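Local coordinates for Alpha/beta hydrolase (Pectobacterium atrosepticum SCRI1043, PDB 3BDV), which is probably a serine hydrolase of the alpha/beta-hydrolase fold that binds calcium, its substrate and precise reaction being unknown, at residues A[35-38]-A[39-42]. Numbering follows the deposited sequence.
Sequences QSHW and ERRF
One face of the His37 ring carries the tip of Arg40: NH2 lies over the ring centre, 3.5 Å above its plane. The ring and guanidinium planes stand 63° apart, so a single nitrogen meets the imidazole rather than a flat stack. His37 CE1 sits at the edge of the guanidinium, in its plane, while one guanidinium face receives Ser36 O and, also toward the rim, His37 CA. A bend at chi3 (-72°) folds the Arg40 chain back along the helix, where NH1 comes 3.8 Å from Ser36 CB. The Phe42 ring takes its own neighbour, Arg41 CG, over one face; Trp38 O approaches that ring obliquely, 3.5 Å from Phe42 CD2.

Beneath these groups run the i to i+4 bonds of helix 34-41. Arg40 N to Ser36 O is nearly straight at 3.0 Å. Phe42 N to Trp38 O is more bent (137°), as Phe42 leaves helical geometry and the chain turns toward strand 46-47, completing a beta-alpha-beta unit of the fold. Around the helix, Trp38 and Phe42 both rest on Leu177 of helix 174-185, while Glu39 forms salt bridges with Arg47, a residue of the calcium site, and Arg49.

His37 NE2 is hydrogen-bonded to Glu32 and Arg40 NH1 to Asp31 O, so both partners are anchored from the preceding loop. With the cationic nitrogen over its face, the imidazole would probably be more comfortable neutral, although the Glu32 carboxylate would tend to pull the other way.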
loop_
_atom_site.group_PDB
_atom_site.type_symbol
_atom_site.label_atom_id
_atom_site.label_comp_id
_atom_site.label_asym_id
_atom_site.label_seq_id
_atom_site.Cartn_x
_atom_site.Cartn_y
_atom_site.Cartn_z
ATOM N N GLN A 35 1.543 -6.937 -6.265
ATOM C CA GLN A 35 0.247 -7.101 -5.597
ATOM C C GLN A 35 -0.477 -8.374 -6.065
ATOM O O GLN A 35 -1.136 -9.052 -5.267
ATOM C CB GLN A 35 -0.615 -5.872 -5.811
ATOM C CG GLN A 35 -0.174 -4.694 -4.964
ATOM C CD GLN A 35 -1.003 -3.453 -5.229
ATOM O OE1 GLN A 35 -1.366 -3.202 -6.369
ATOM N NE2 GLN A 35 -1.296 -2.673 -4.195
ATOM N N SER A 36 -0.267 -8.736 -7.332
ATOM C CA SER A 36 -0.823 -9.962 -7.873
ATOM C C SER A 36 -0.049 -11.200 -7.398
ATOM O O SER A 36 -0.655 -12.241 -7.113
ATOM C CB SER A 36 -0.947 -9.889 -9.410
ATOM O OG SER A 36 -1.870 -8.852 -9.809
ATOM N N HIS A 37 1.278 -11.140 -7.353
ATOM C CA HIS A 37 2.029 -12.208 -6.710
ATOM C C HIS A 37 1.496 -12.439 -5.313
ATOM O O HIS A 37 1.242 -13.582 -4.900
ATOM C CB HIS A 37 3.522 -11.873 -6.666
ATOM C CG HIS A 37 4.214 -12.143 -7.963
ATOM N ND1 HIS A 37 4.918 -13.301 -8.210
ATOM C CD2 HIS A 37 4.318 -11.387 -9.086
ATOM C CE1 HIS A 37 5.418 -13.254 -9.434
ATOM N NE2 HIS A 37 5.065 -12.108 -9.995
ATOM N N TRP A 38 1.303 -11.364 -4.584
ATOM C CA TRP A 38 0.892 -11.492 -3.171
ATOM C C TRP A 38 -0.517 -12.061 -3.004
ATOM O O TRP A 38 -0.772 -12.893 -2.120
ATOM C CB TRP A 38 1.059 -10.160 -2.435
ATOM C CG TRP A 38 2.489 -9.724 -2.320
ATOM C CD1 TRP A 38 3.607 -10.322 -2.897
ATOM C CD2 TRP A 38 2.965 -8.557 -1.659
ATOM N NE1 TRP A 38 4.718 -9.616 -2.568
ATOM C CE2 TRP A 38 4.362 -8.512 -1.839
ATOM C CE3 TRP A 38 2.353 -7.558 -0.915
ATOM C CZ2 TRP A 38 5.141 -7.509 -1.287
ATOM C CZ3 TRP A 38 3.127 -6.571 -0.377
ATOM C CH2 TRP A 38 4.507 -6.564 -0.552
ATOM N N GLU A 39 -1.404 -11.654 -3.891
ATOM C CA GLU A 39 -2.764 -12.181 -3.914
ATOM C C GLU A 39 -2.774 -13.677 -4.170
ATOM O O GLU A 39 -3.498 -14.398 -3.517
ATOM C CB GLU A 39 -3.554 -11.468 -4.974
ATOM C CG GLU A 39 -5.013 -11.776 -4.931
ATOM C CD GLU A 39 -5.763 -11.064 -6.019
ATOM O OE1 GLU A 39 -5.153 -10.710 -7.083
ATOM O OE2 GLU A 39 -6.975 -10.891 -5.797
ATOM N N ARG A 40 -2.002 -14.142 -5.153
ATOM C CA ARG A 40 -1.870 -15.584 -5.393
ATOM C C ARG A 40 -1.220 -16.320 -4.210
ATOM O O ARG A 40 -1.598 -17.442 -3.880
ATOM C CB ARG A 40 -1.050 -15.891 -6.656
ATOM C CG ARG A 40 -1.669 -15.449 -7.958
ATOM C CD ARG A 40 -0.921 -16.020 -9.148
ATOM N NE ARG A 40 0.397 -15.395 -9.347
ATOM C CZ ARG A 40 0.586 -14.223 -9.960
ATOM N NH1 ARG A 40 -0.430 -13.519 -10.443
ATOM N NH2 ARG A 40 1.805 -13.782 -10.119
ATOM N N ARG A 41 -0.223 -15.697 -3.586
ATOM C CA ARG A 41 0.487 -16.328 -2.471
ATOM C C ARG A 41 -0.346 -16.436 -1.171
ATOM O O ARG A 41 -0.226 -17.436 -0.422
ATOM C CB ARG A 41 1.798 -15.561 -2.257
ATOM C CG ARG A 41 2.734 -16.183 -1.312
ATOM C CD ARG A 41 4.001 -15.435 -1.307
ATOM N NE ARG A 41 4.961 -15.960 -0.338
ATOM C CZ ARG A 41 6.274 -15.812 -0.441
ATOM N NH1 ARG A 41 6.797 -15.215 -1.493
ATOM N NH2 ARG A 41 7.075 -16.294 0.492
ATOM N N PHE A 42 -1.255 -15.472 -0.969
ATOM C CA PHE A 42 -2.068 -15.332 0.236
ATOM C C PHE A 42 -3.531 -15.117 -0.183
ATOM O O PHE A 42 -4.037 -13.985 -0.226
ATOM C CB PHE A 42 -1.575 -14.151 1.064
ATOM C CG PHE A 42 -0.142 -14.287 1.498
ATOM C CD1 PHE A 42 0.218 -15.194 2.470
ATOM C CD2 PHE A 42 0.845 -13.572 0.877
ATOM C CE1 PHE A 42 1.556 -15.371 2.845
ATOM C CE2 PHE A 42 2.176 -13.725 1.252
ATOM C CZ PHE A 42 2.533 -14.640 2.217
#